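Local coordinates for protein 5'-methylthioadenosine nucleosidase / s-adenosylhomocysteine nucleosidase (Brucella melitensis bv. 1, PDB 4PR3) that belongs to the phosphorylase superfamily of nucleosidases and phosphorylases and, in this two-chain assembly, holds adenine in a pocket, at residues Tyr35-Asp40 with Phe51-Ile56; Pro81-Ser86 with Pro183-Arg188; Lys26-Lys31 with Arg220-Val225. One frame throughout, in Å; residues are numbered along the deposited sequence.

Contact 1 of 3, residues Tyr35-Asp40 with Phe51-Ile56; sequences YVMAAD and FTPLMI
The rings of Tyr-35 and Phe-51 lie in an offset stack, their planes only 3° apart and their centroids 3.9 Å from one another. The displacement carries CB of Tyr-35 over the Phe-51 face as well, where it makes a CH-pi contact 3.9 Å from the centroid of that ring. In Phe-51, CG sits between the backbone N and the carbonyl carbon (chi1 56°), which swings the ring over to face Tyr-35. Taken as whole side chains, the two cross at about a right angle. The selenium of Met-37, a selenomethionine, approaches the edge of the same phenyl ring near its plane, and CG of Met-37 packs against CB of Pro-53 at 3.7 Å.

Beyond the rings the backbones pair as parallel strands, with Val-36 facing Leu-54 and Met-37 facing Met-55. Leu-54 N donates to Tyr-35 O, and Leu-54 O accepts from Met-37 N at 3.0 Å with a nearly straight N-H...O angle of 170°. Ile-56 N then donates to Met-37 O. The parallel pairing closes the beta-alpha-beta unit of strand 31-37, helix 45-50 and strand 54-55, within the alpha/beta fold of the phosphorylase superfamily.

The Val-36 side of this pairing is apolar: CB of Val-36 meets CG1 of Ile-56 at 3.7 Å, and helix 60-76 covers the pair through Leu-67. On the Met-37 side, selenomethionine Met-55 bends at both chi2 and chi3, which turns its CE back to the chain at residues 38-40, close to Ala-38 O and the carbonyl carbon of Ala-39. Its CG also lies 3.7 Å from OD1 of Asp-40. A water accepts from Tyr-35 N and lies within hydrogen-bonding distance of Thr-52 O, 3.1 Å away.

Contact 2 of 3, residues Pro81-Ser86 with Pro183-Arg188; sequences PDLVIS and PLLGLR
Leu-83 reaches across to Pro-183 and Leu-185 with its CD1, which rests 3.6 Å from Pro-183 O and 3.9 Å from CB of Leu-185. This methyl fills the notch between the neighbouring backbone and the root of the leucine. Further along the same face, CG2 of Ile-85 and CD2 of Leu-185 meet at 4.1 Å; these two side chains lie side by side and point the same way.

The other face carries Val-84, Leu-184 and Ser-86. With CG of Leu-184 anti to its N (chi1 173°), CD1 leans over the neighbouring strand into a hollow floored by Val-84 O and flanked by CG1 of Val-84 and CB of Ser-86, the latter 3.9 Å away. Gly-186, paired with Ser-86, adds no bulk to this face. Beyond it Arg-188 folds back at chi2, and its NH2 donates to Ser-86 OG at 3.2 Å, with the oxygen close to the guanidinium plane. A water joins Arg-188 NE to Ser-86 O, while NH1 is bound to Ser-89 O.

The strands that carry these side chains are parallel, their short axes 4.7 Å apart at closest approach and inclined at 23°. Val-84 N to Pro-183 O is nearly straight at 176°, whereas Ser-86 N to Leu-185 O is weak. Both strands belong to the central sheet of this alpha/beta fold: strand 31-37 flanks 83-91, and strand 100-108 flanks 184-192. Helix 170-180 packs on the Val-84, Leu-184 and Ser-86 face, while helix 207-226 meets Leu-185 and Leu-187 through Val-221.

Contact 3 of 3, residues Lys26-Lys31 with Arg220-Val225; sequences KTVAGK and RVERAV
Glu-222 reaches from its helix to Lys-26 and Val-28: its stem lies along Val-28 and its carboxylate meets Lys-26. CB lies 4.1 Å from CG1 of Val-28, and CG is at a similar distance from CG2, the valine's other methyl. The chain runs extended beyond CG (chi2 -175°), which brings the carboxylate toward Lys-26 while CD keeps contact with Val-28 CG2 at 3.9 Å. At the tip, OE2 receives Lys-26 NZ at 2.7 Å on its syn lone pair, the side of the other carboxylate oxygen. OE1 takes a second, weak bond from the same ammonium at 3.0 Å. The resulting salt bridge therefore engages both carboxylate oxygens.

Lys-26 meets this group at about a right angle and with a fully extended chain, and its CE also comes within 3.3 Å of OE2. Neither charged group relies on this pair alone: Lys-26 NZ donates to Leu-50 O, and a weak hydrogen bond joins OE2 to Tyr-35 OH.

Three residues further along the helix, CG1 of Val-225 approaches CB of Lys-31 at 3.9 Å and lies equally far from Val-28 O. Its partners belong to a type I' beta turn from Val-28 to Lys-31, closed by a reciprocal pair of backbone hydrogen bonds between those two residues. This is a beta-hairpin connection, in which strand 26-28 turns back antiparallel to strand 31-37. Helix 207-226 thus packs beside the hairpin near the protein surface and lies against the sheet, with Val-225 also touching Leu-33 of strand 31-37.

Overall arrangement
Contact 2 is buried near the chain centre, contact 1 is partly buried, and contact 3 lies at the surface, its centre about 17 Å from that of the chain. Contacts 1 and 2 both pair parallel strands and meet where strand 31-37 borders 83-91: Val-36 N lies 3.0 Å from Ile-85 O, a probable hydrogen bond. Contact 1 adds an aromatic stack to its backbone pairing, contact 2 aliphatic packing and an arginine-serine bond. Contact 3 instead sets a hairpin against a helix through a salt bridge and valine packing, without backbone pairing. Helix 207-226 connects all three, since it also touches contact 1, through Val-218 on Tyr-35 and Phe-51.

Contact 1 of 3, residues Tyr35-Asp40 with Phe51-Ile56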
ATOM      1  N   TYR A  35      -8.891  -2.726 -16.783  1.00 12.17           N
ATOM      2  CA  TYR A  35      -9.474  -1.631 -16.020  1.00 12.33           C
ATOM      3  C   TYR A  35      -9.607  -2.007 -14.553  1.00 16.07           C
ATOM      4  O   TYR A  35     -10.120  -3.077 -14.222  1.00 17.07           O
ATOM      5  CB  TYR A  35     -10.842  -1.249 -16.585  1.00 14.21           C
ATOM      6  CG  TYR A  35     -10.790  -0.703 -17.990  1.00 16.59           C
ATOM      7  CD1 TYR A  35     -10.755  -1.556 -19.085  1.00 18.85           C
ATOM      8  CD2 TYR A  35     -10.775   0.666 -18.224  1.00 15.04           C
ATOM      9  CE1 TYR A  35     -10.706  -1.062 -20.374  1.00 19.35           C
ATOM     10  CE2 TYR A  35     -10.729   1.169 -19.510  1.00 16.08           C
ATOM     11  CZ  TYR A  35     -10.694   0.300 -20.582  1.00 19.06           C
ATOM     12  OH  TYR A  35     -10.644   0.794 -21.866  1.00 21.48           O
ATOM     13  N   VAL A  36      -9.135  -1.131 -13.672  1.00 11.10           N
ATOM     14  CA  VAL A  36      -9.250  -1.368 -12.243  1.00 12.18           C
ATOM     15  C   VAL A  36     -10.027  -0.247 -11.559  1.00 12.73           C
ATOM     16  O   VAL A  36      -9.888   0.925 -11.905  1.00 11.23           O
ATOM     17  CB  VAL A  36      -7.867  -1.567 -11.575  1.00 12.60           C
ATOM     18  CG1 VAL A  36      -7.071  -2.629 -12.318  1.00 11.25           C
ATOM     19  CG2 VAL A  36      -7.092  -0.266 -11.523  1.00 10.10           C
HETATM   20  N   MSE A  37     -10.878  -0.619 -10.609  1.00 17.13           N
HETATM   21  CA  MSE A  37     -11.642   0.358  -9.842  1.00 18.67           C
HETATM   22  C   MSE A  37     -11.652  -0.012  -8.365  1.00 18.20           C
HETATM   23  O   MSE A  37     -11.495  -1.177  -8.010  1.00 18.38           O
HETATM   24  CB  MSE A  37     -13.071   0.472 -10.373  1.00 15.43           C
HETATM   25  CG  MSE A  37     -13.146   0.805 -11.852  1.00 17.27           C
HETATM   26 SE   MSE A  37     -14.873   1.496 -12.422  1.00 29.54          SE
HETATM   27  CE  MSE A  37     -14.837   3.214 -11.509  1.00 23.98           C
ATOM     28  N   ALA A  38     -11.836   0.986  -7.509  1.00 21.48           N
ATOM     29  CA  ALA A  38     -11.824   0.764  -6.069  1.00 16.86           C
ATOM     30  C   ALA A  38     -13.113   0.113  -5.584  1.00 20.77           C
ATOM     31  O   ALA A  38     -13.107  -1.031  -5.132  1.00 22.02           O
ATOM     32  CB  ALA A  38     -11.583   2.071  -5.334  1.00 15.55           C
ATOM     33  N   ALA A  39     -14.218   0.847  -5.684  1.00 25.19           N
ATOM     34  CA  ALA A  39     -15.498   0.384  -5.156  1.00 32.70           C
ATOM     35  C   ALA A  39     -16.570   0.314  -6.242  1.00 33.41           C
ATOM     36  O   ALA A  39     -16.511   1.041  -7.233  1.00 34.79           O
ATOM     37  CB  ALA A  39     -15.954   1.280  -4.011  1.00 28.47           C
ATOM     38  N   ASP A  40     -17.545  -0.572  -6.048  1.00 36.28           N
ATOM     39  CA  ASP A  40     -18.612  -0.786  -7.026  1.00 42.04           C
ATOM     40  C   ASP A  40     -19.546   0.416  -7.177  1.00 40.78           C
ATOM     41  O   ASP A  40     -20.345   0.475  -8.112  1.00 31.42           O
ATOM     42  CB  ASP A  40     -19.425  -2.036  -6.670  1.00 42.60           C
ATOM     43  CG  ASP A  40     -18.818  -3.309  -7.235  1.00 47.89           C
ATOM     44  OD1 ASP A  40     -17.901  -3.869  -6.598  1.00 46.67           O
ATOM     45  OD2 ASP A  40     -19.262  -3.751  -8.318  1.00 52.68           O
ATOM     46  N   PHE A  51     -16.629  -2.075 -20.287  1.00 22.23           N
ATOM     47  CA  PHE A  51     -15.732  -3.094 -19.740  1.00 19.79           C
ATOM     48  C   PHE A  51     -16.207  -3.710 -18.428  1.00 23.63           C
ATOM     49  O   PHE A  51     -17.211  -3.287 -17.852  1.00 24.59           O
ATOM     50  CB  PHE A  51     -14.342  -2.491 -19.516  1.00 19.37           C
ATOM     51  CG  PHE A  51     -14.345  -1.278 -18.627  1.00 18.88           C
ATOM     52  CD1 PHE A  51     -14.318  -1.409 -17.248  1.00 20.86           C
ATOM     53  CD2 PHE A  51     -14.379  -0.005 -19.172  1.00 18.42           C
ATOM     54  CE1 PHE A  51     -14.331  -0.292 -16.429  1.00 22.19           C
ATOM     55  CE2 PHE A  51     -14.392   1.114 -18.359  1.00 17.00           C
ATOM     56  CZ  PHE A  51     -14.365   0.971 -16.987  1.00 18.84           C
ATOM     57  N   THR A  52     -15.455  -4.704 -17.959  1.00 21.03           N
ATOM     58  CA  THR A  52     -15.646  -5.281 -16.632  1.00 21.97           C
ATOM     59  C   THR A  52     -14.392  -5.049 -15.792  1.00 21.30           C
ATOM     60  O   THR A  52     -13.341  -5.631 -16.062  1.00 16.70           O
ATOM     61  CB  THR A  52     -15.935  -6.793 -16.693  1.00 25.83           C
ATOM     62  OG1 THR A  52     -17.027  -7.043 -17.585  1.00 24.34           O
ATOM     63  CG2 THR A  52     -16.283  -7.322 -15.308  1.00 20.90           C
ATOM     64  N   PRO A  53     -14.498  -4.182 -14.775  1.00 22.71           N
ATOM     65  CA  PRO A  53     -13.359  -3.797 -13.936  1.00 19.44           C
ATOM     66  C   PRO A  53     -12.962  -4.843 -12.898  1.00 19.59           C
ATOM     67  O   PRO A  53     -13.811  -5.541 -12.348  1.00 18.73           O
ATOM     68  CB  PRO A  53     -13.868  -2.541 -13.228  1.00 18.77           C
ATOM     69  CG  PRO A  53     -15.335  -2.754 -13.124  1.00 21.64           C
ATOM     70  CD  PRO A  53     -15.734  -3.488 -14.378  1.00 21.81           C
ATOM     71  N   LEU A  54     -11.662  -4.931 -12.640  1.00 18.96           N
ATOM     72  CA  LEU A  54     -11.143  -5.640 -11.484  1.00 16.57           C
ATOM     73  C   LEU A  54     -11.366  -4.742 -10.269  1.00 21.46           C
ATOM     74  O   LEU A  54     -10.974  -3.573 -10.275  1.00 17.46           O
ATOM     75  CB  LEU A  54      -9.646  -5.883 -11.661  1.00 14.76           C
ATOM     76  CG  LEU A  54      -9.025  -7.185 -11.154  1.00 22.95           C
ATOM     77  CD1 LEU A  54      -7.554  -6.961 -10.841  1.00 16.26           C
ATOM     78  CD2 LEU A  54      -9.764  -7.748  -9.944  1.00 32.45           C
HETATM   79  N   MSE A  55     -11.990  -5.275  -9.223  1.00 27.09           N
HETATM   80  CA  MSE A  55     -12.245  -4.470  -8.036  1.00 21.76           C
HETATM   81  C   MSE A  55     -11.022  -4.481  -7.132  1.00 19.05           C
HETATM   82  O   MSE A  55     -10.619  -5.522  -6.622  1.00 21.96           O
HETATM   83  CB  MSE A  55     -13.483  -4.971  -7.296  1.00 21.61           C
HETATM   84  CG  MSE A  55     -14.746  -4.926  -8.138  1.00 29.34           C
HETATM   85 SE   MSE A  55     -14.912  -3.262  -9.160  1.00 64.86          SE
HETATM   86  CE  MSE A  55     -14.783  -1.996  -7.709  1.00 33.40           C
ATOM     87  N   ILE A  56     -10.432  -3.305  -6.957  1.00 18.78           N
ATOM     88  CA  ILE A  56      -9.115  -3.178  -6.348  1.00 13.66           C
ATOM     89  C   ILE A  56      -9.144  -2.901  -4.835  1.00 15.84           C
ATOM     90  O   ILE A  56      -8.147  -3.087  -4.132  1.00 15.55           O
ATOM     91  CB  ILE A  56      -8.279  -2.136  -7.164  1.00 16.54           C
ATOM     92  CG1 ILE A  56      -7.355  -2.860  -8.141  1.00 18.85           C
ATOM     93  CG2 ILE A  56      -7.512  -1.166  -6.292  1.00 16.16           C
ATOM     94  CD1 ILE A  56      -6.697  -4.071  -7.549  1.00 15.72           C
TER
HETATM   95  O   HOH W   1     -10.672  -4.521 -17.250  1.00 21.85           O

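Contact 2 of 3, residues Pro81-Ser86 with Pro183-Arg188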
ATOM      1  N   PRO A  81      -1.195  -7.643 -19.252  1.00 24.89           N
ATOM      2  CA  PRO A  81      -1.827  -6.520 -19.951  1.00 20.13           C
ATOM      3  C   PRO A  81      -0.799  -5.578 -20.566  1.00 15.92           C
ATOM      4  O   PRO A  81       0.321  -5.472 -20.065  1.00 18.92           O
ATOM      5  CB  PRO A  81      -2.581  -5.799 -18.831  1.00 18.80           C
ATOM      6  CG  PRO A  81      -1.819  -6.118 -17.601  1.00 19.82           C
ATOM      7  CD  PRO A  81      -1.304  -7.512 -17.788  1.00 23.96           C
ATOM      8  N   ASP A  82      -1.173  -4.917 -21.656  1.00 16.85           N
ATOM      9  CA  ASP A  82      -0.335  -3.884 -22.257  1.00 13.58           C
ATOM     10  C   ASP A  82      -0.515  -2.545 -21.555  1.00 12.61           C
ATOM     11  O   ASP A  82       0.406  -1.731 -21.503  1.00 11.45           O
ATOM     12  CB  ASP A  82      -0.637  -3.747 -23.746  1.00 14.56           C
ATOM     13  CG  ASP A  82      -0.335  -5.013 -24.514  1.00 20.23           C
ATOM     14  OD1 ASP A  82       0.853  -5.245 -24.820  1.00 27.61           O
ATOM     15  OD2 ASP A  82      -1.279  -5.778 -24.809  1.00 21.10           O
ATOM     16  N   LEU A  83      -1.719  -2.317 -21.040  1.00 11.64           N
ATOM     17  CA  LEU A  83      -2.028  -1.091 -20.319  1.00 10.74           C
ATOM     18  C   LEU A  83      -2.988  -1.353 -19.165  1.00 12.02           C
ATOM     19  O   LEU A  83      -3.986  -2.058 -19.326  1.00 10.52           O
ATOM     20  CB  LEU A  83      -2.639  -0.060 -21.268  1.00  9.05           C
ATOM     21  CG  LEU A  83      -3.191   1.218 -20.634  1.00  9.31           C
ATOM     22  CD1 LEU A  83      -2.073   2.045 -20.016  1.00  8.78           C
ATOM     23  CD2 LEU A  83      -3.970   2.038 -21.652  1.00  9.30           C
ATOM     24  N   VAL A  84      -2.688  -0.775 -18.005  1.00  8.80           N
ATOM     25  CA  VAL A  84      -3.628  -0.785 -16.892  1.00  8.76           C
ATOM     26  C   VAL A  84      -4.247   0.601 -16.734  1.00  9.05           C
ATOM     27  O   VAL A  84      -3.534   1.606 -16.695  1.00  8.22           O
ATOM     28  CB  VAL A  84      -2.954  -1.198 -15.568  1.00 11.01           C
ATOM     29  CG1 VAL A  84      -3.919  -1.028 -14.403  1.00  8.42           C
ATOM     30  CG2 VAL A  84      -2.459  -2.635 -15.647  1.00 11.39           C
ATOM     31  N   ILE A  85      -5.571   0.654 -16.660  1.00  8.98           N
ATOM     32  CA  ILE A  85      -6.259   1.924 -16.461  1.00 10.02           C
ATOM     33  C   ILE A  85      -6.904   1.999 -15.082  1.00 11.21           C
ATOM     34  O   ILE A  85      -7.878   1.301 -14.799  1.00 11.24           O
ATOM     35  CB  ILE A  85      -7.349   2.179 -17.528  1.00 10.48           C
ATOM     36  CG1 ILE A  85      -6.750   2.172 -18.936  1.00 10.47           C
ATOM     37  CG2 ILE A  85      -8.047   3.501 -17.266  1.00  9.15           C
ATOM     38  CD1 ILE A  85      -6.863   0.839 -19.644  1.00 12.84           C
ATOM     39  N   SER A  86      -6.350   2.850 -14.227  1.00 11.46           N
ATOM     40  CA  SER A  86      -6.961   3.148 -12.941  1.00  9.73           C
ATOM     41  C   SER A  86      -7.949   4.293 -13.114  1.00  9.51           C
ATOM     42  O   SER A  86      -7.581   5.378 -13.559  1.00  9.58           O
ATOM     43  CB  SER A  86      -5.889   3.528 -11.918  1.00  9.54           C
ATOM     44  OG  SER A  86      -6.461   4.118 -10.765  1.00  9.71           O
ATOM     45  N   PRO A 183       2.703  -0.121 -18.064  1.00 11.99           N
ATOM     46  CA  PRO A 183       2.399   1.310 -17.944  1.00 10.37           C
ATOM     47  C   PRO A 183       0.996   1.558 -17.385  1.00  9.60           C
ATOM     48  O   PRO A 183       0.119   0.701 -17.508  1.00 10.11           O
ATOM     49  CB  PRO A 183       2.499   1.811 -19.387  1.00 11.12           C
ATOM     50  CG  PRO A 183       2.203   0.615 -20.219  1.00 10.88           C
ATOM     51  CD  PRO A 183       2.789  -0.551 -19.472  1.00 11.70           C
ATOM     52  N   LEU A 184       0.797   2.725 -16.780  1.00  9.06           N
ATOM     53  CA  LEU A 184      -0.465   3.060 -16.126  1.00  8.43           C
ATOM     54  C   LEU A 184      -1.078   4.344 -16.692  1.00  7.54           C
ATOM     55  O   LEU A 184      -0.365   5.292 -17.013  1.00  7.05           O
ATOM     56  CB  LEU A 184      -0.250   3.213 -14.617  1.00  7.08           C
ATOM     57  CG  LEU A 184      -1.436   3.725 -13.791  1.00  6.94           C
ATOM     58  CD1 LEU A 184      -2.502   2.654 -13.634  1.00  8.45           C
ATOM     59  CD2 LEU A 184      -0.981   4.244 -12.440  1.00  7.88           C
ATOM     60  N   LEU A 185      -2.403   4.362 -16.806  1.00  7.95           N
ATOM     61  CA  LEU A 185      -3.133   5.558 -17.222  1.00  8.27           C
ATOM     62  C   LEU A 185      -4.286   5.822 -16.253  1.00  7.37           C
ATOM     63  O   LEU A 185      -5.115   4.946 -16.021  1.00  7.98           O
ATOM     64  CB  LEU A 185      -3.657   5.382 -18.649  1.00  7.79           C
ATOM     65  CG  LEU A 185      -4.378   6.536 -19.352  1.00  9.12           C
ATOM     66  CD1 LEU A 185      -4.159   6.427 -20.853  1.00  7.15           C
ATOM     67  CD2 LEU A 185      -5.872   6.553 -19.038  1.00  6.16           C
ATOM     68  N   GLY A 186      -4.316   7.010 -15.655  1.00  8.52           N
ATOM     69  CA  GLY A 186      -5.415   7.380 -14.776  1.00  6.83           C
ATOM     70  C   GLY A 186      -6.526   8.217 -15.388  1.00  6.72           C
ATOM     71  O   GLY A 186      -6.291   9.009 -16.299  1.00  6.80           O
ATOM     72  N   LEU A 187      -7.734   8.063 -14.850  1.00  8.65           N
ATOM     73  CA  LEU A 187      -8.877   8.908 -15.195  1.00  7.24           C
ATOM     74  C   LEU A 187      -9.694   9.183 -13.937  1.00  8.55           C
ATOM     75  O   LEU A 187     -10.066   8.254 -13.226  1.00  9.53           O
ATOM     76  CB  LEU A 187      -9.764   8.237 -16.247  1.00  7.07           C
ATOM     77  CG  LEU A 187      -9.222   8.054 -17.667  1.00  8.70           C
ATOM     78  CD1 LEU A 187     -10.225   7.286 -18.521  1.00  8.17           C
ATOM     79  CD2 LEU A 187      -8.887   9.395 -18.308  1.00  7.69           C
ATOM     80  N   ARG A 188      -9.983  10.451 -13.666  1.00  9.29           N
ATOM     81  CA  ARG A 188     -10.705  10.822 -12.450  1.00  9.75           C
ATOM     82  C   ARG A 188     -11.797  11.857 -12.698  1.00 13.92           C
ATOM     83  O   ARG A 188     -11.531  12.931 -13.241  1.00 15.25           O
ATOM     84  CB  ARG A 188      -9.728  11.367 -11.408  1.00  8.79           C
ATOM     85  CG  ARG A 188      -8.776  10.335 -10.851  1.00  9.26           C
ATOM     86  CD  ARG A 188      -9.511   9.352  -9.968  1.00  8.67           C
ATOM     87  NE  ARG A 188      -8.803   8.084  -9.865  1.00  9.37           N
ATOM     88  CZ  ARG A 188      -9.199   7.074  -9.102  1.00 10.20           C
ATOM     89  NH1 ARG A 188     -10.296   7.194  -8.367  1.00 11.98           N
ATOM     90  NH2 ARG A 188      -8.498   5.950  -9.070  1.00  9.06           N
TER
HETATM   91  O   HOH W   2      -6.534   7.422 -11.672  1.00  8.35           O

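Contact 3 of 3, residues Lys26-Lys31 with Arg220-Val225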
ATOM      1  N   LYS A  26      -9.926  -6.578 -21.679  1.00 21.83           N
ATOM      2  CA  LYS A  26     -10.552  -6.189 -22.932  1.00 20.13           C
ATOM      3  C   LYS A  26      -9.471  -6.015 -23.986  1.00 21.50           C
ATOM      4  O   LYS A  26      -8.409  -5.459 -23.710  1.00 21.66           O
ATOM      5  CB  LYS A  26     -11.342  -4.892 -22.750  1.00 17.14           C
ATOM      6  CG  LYS A  26     -12.062  -4.400 -23.996  1.00 20.42           C
ATOM      7  CD  LYS A  26     -12.885  -3.156 -23.685  1.00 17.82           C
ATOM      8  CE  LYS A  26     -13.660  -2.679 -24.899  1.00 16.69           C
ATOM      9  NZ  LYS A  26     -14.428  -1.432 -24.614  1.00 18.34           N
ATOM     10  N   THR A  27      -9.730  -6.511 -25.189  1.00 24.78           N
ATOM     11  CA  THR A  27      -8.775  -6.359 -26.276  1.00 21.31           C
ATOM     12  C   THR A  27      -9.205  -5.229 -27.195  1.00 20.30           C
ATOM     13  O   THR A  27     -10.302  -5.252 -27.755  1.00 25.66           O
ATOM     14  CB  THR A  27      -8.621  -7.650 -27.097  1.00 23.10           C
ATOM     15  OG1 THR A  27      -8.261  -8.735 -26.232  1.00 23.88           O
ATOM     16  CG2 THR A  27      -7.541  -7.471 -28.148  1.00 19.34           C
ATOM     17  N   VAL A  28      -8.342  -4.232 -27.328  1.00 19.10           N
ATOM     18  CA  VAL A  28      -8.593  -3.116 -28.225  1.00 17.98           C
ATOM     19  C   VAL A  28      -7.437  -2.999 -29.203  1.00 18.75           C
ATOM     20  O   VAL A  28      -6.306  -2.721 -28.801  1.00 19.46           O
ATOM     21  CB  VAL A  28      -8.738  -1.789 -27.454  1.00 19.47           C
ATOM     22  CG1 VAL A  28      -8.998  -0.639 -28.416  1.00 19.02           C
ATOM     23  CG2 VAL A  28      -9.852  -1.890 -26.428  1.00 17.73           C
ATOM     24  N   ALA A  29      -7.728  -3.226 -30.482  1.00 18.68           N
ATOM     25  CA  ALA A  29      -6.737  -3.108 -31.548  1.00 17.23           C
ATOM     26  C   ALA A  29      -5.477  -3.930 -31.281  1.00 16.52           C
ATOM     27  O   ALA A  29      -4.361  -3.428 -31.400  1.00 16.48           O
ATOM     28  CB  ALA A  29      -6.382  -1.646 -31.780  1.00 16.39           C
ATOM     29  N   GLY A  30      -5.664  -5.191 -30.908  1.00 17.41           N
ATOM     30  CA  GLY A  30      -4.547  -6.087 -30.673  1.00 19.13           C
ATOM     31  C   GLY A  30      -3.811  -5.852 -29.365  1.00 20.76           C
ATOM     32  O   GLY A  30      -2.843  -6.550 -29.061  1.00 16.27           O
ATOM     33  N   LYS A  31      -4.261  -4.867 -28.594  1.00 19.94           N
ATOM     34  CA  LYS A  31      -3.658  -4.571 -27.298  1.00 19.82           C
ATOM     35  C   LYS A  31      -4.587  -5.001 -26.167  1.00 17.50           C
ATOM     36  O   LYS A  31      -5.808  -4.890 -26.278  1.00 17.24           O
ATOM     37  CB  LYS A  31      -3.343  -3.078 -27.176  1.00 16.83           C
ATOM     38  CG  LYS A  31      -2.431  -2.537 -28.263  1.00 17.67           C
ATOM     39  CD  LYS A  31      -1.081  -3.236 -28.269  1.00 19.56           C
ATOM     40  CE  LYS A  31      -0.193  -2.695 -29.382  1.00 20.95           C
ATOM     41  NZ  LYS A  31       1.091  -3.443 -29.504  1.00 24.04           N
ATOM     42  N   ARG A 220     -12.367   7.700 -25.619  1.00 10.77           N
ATOM     43  CA  ARG A 220     -11.275   8.439 -26.245  1.00 14.35           C
ATOM     44  C   ARG A 220      -9.926   7.759 -26.026  1.00 12.67           C
ATOM     45  O   ARG A 220      -9.032   7.857 -26.866  1.00 16.71           O
ATOM     46  CB  ARG A 220     -11.227   9.883 -25.739  1.00 13.15           C
ATOM     47  CG  ARG A 220     -12.572  10.582 -25.771  1.00 19.06           C
ATOM     48  CD  ARG A 220     -12.444  12.053 -25.436  1.00 22.68           C
ATOM     49  NE  ARG A 220     -11.955  12.812 -26.578  1.00 38.69           N
ATOM     50  CZ  ARG A 220     -12.740  13.456 -27.435  1.00 44.71           C
ATOM     51  NH1 ARG A 220     -14.056  13.438 -27.272  1.00 44.47           N
ATOM     52  NH2 ARG A 220     -12.206  14.121 -28.450  1.00 46.90           N
ATOM     53  N   VAL A 221      -9.779   7.072 -24.898  1.00  9.62           N
ATOM     54  CA  VAL A 221      -8.534   6.370 -24.607  1.00  9.90           C
ATOM     55  C   VAL A 221      -8.378   5.142 -25.498  1.00 11.62           C
ATOM     56  O   VAL A 221      -7.318   4.927 -26.088  1.00 10.16           O
ATOM     57  CB  VAL A 221      -8.435   5.952 -23.123  1.00 10.74           C
ATOM     58  CG1 VAL A 221      -7.175   5.134 -22.887  1.00  8.10           C
ATOM     59  CG2 VAL A 221      -8.451   7.179 -22.222  1.00  8.61           C
ATOM     60  N   GLU A 222      -9.439   4.345 -25.601  1.00  9.78           N
ATOM     61  CA  GLU A 222      -9.421   3.163 -26.455  1.00 12.39           C
ATOM     62  C   GLU A 222      -9.143   3.530 -27.913  1.00 14.10           C
ATOM     63  O   GLU A 222      -8.421   2.822 -28.618  1.00 12.23           O
ATOM     64  CB  GLU A 222     -10.731   2.385 -26.330  1.00 14.00           C
ATOM     65  CG  GLU A 222     -10.924   1.739 -24.964  1.00 17.93           C
ATOM     66  CD  GLU A 222     -12.171   0.877 -24.897  1.00 19.91           C
ATOM     67  OE1 GLU A 222     -12.980   0.930 -25.847  1.00 24.18           O
ATOM     68  OE2 GLU A 222     -12.340   0.144 -23.899  1.00 18.33           O
ATOM     69  N   ARG A 223      -9.705   4.650 -28.354  1.00 11.60           N
ATOM     70  CA  ARG A 223      -9.412   5.164 -29.678  1.00 10.91           C
ATOM     71  C   ARG A 223      -7.938   5.534 -29.789  1.00 13.80           C
ATOM     72  O   ARG A 223      -7.298   5.275 -30.810  1.00 15.22           O
ATOM     73  CB  ARG A 223     -10.284   6.376 -29.990  1.00 13.32           C
ATOM     74  CG  ARG A 223      -9.907   7.073 -31.282  1.00 19.97           C
ATOM     75  CD  ARG A 223     -10.021   6.134 -32.478  1.00 24.55           C
ATOM     76  NE  ARG A 223      -9.541   6.764 -33.707  1.00 29.09           N
ATOM     77  CZ  ARG A 223     -10.246   7.633 -34.424  1.00 29.77           C
ATOM     78  NH1 ARG A 223     -11.467   7.981 -34.032  1.00 23.14           N
ATOM     79  NH2 ARG A 223      -9.732   8.159 -35.531  1.00 23.02           N
ATOM     80  N   ALA A 224      -7.400   6.132 -28.733  1.00 10.83           N
ATOM     81  CA  ALA A 224      -5.994   6.516 -28.716  1.00 12.40           C
ATOM     82  C   ALA A 224      -5.087   5.291 -28.736  1.00 11.88           C
ATOM     83  O   ALA A 224      -4.014   5.315 -29.337  1.00 12.43           O
ATOM     84  CB  ALA A 224      -5.690   7.392 -27.505  1.00  9.91           C
ATOM     85  N   VAL A 225      -5.522   4.221 -28.076  1.00 13.99           N
ATOM     86  CA  VAL A 225      -4.760   2.977 -28.063  1.00 13.60           C
ATOM     87  C   VAL A 225      -4.671   2.427 -29.481  1.00 12.27           C
ATOM     88  O   VAL A 225      -3.603   2.014 -29.934  1.00 12.26           O
ATOM     89  CB  VAL A 225      -5.379   1.930 -27.111  1.00 13.16           C
ATOM     90  CG1 VAL A 225      -4.762   0.556 -27.342  1.00 12.21           C
ATOM     91  CG2 VAL A 225      -5.199   2.359 -25.664  1.00  9.73           C
TER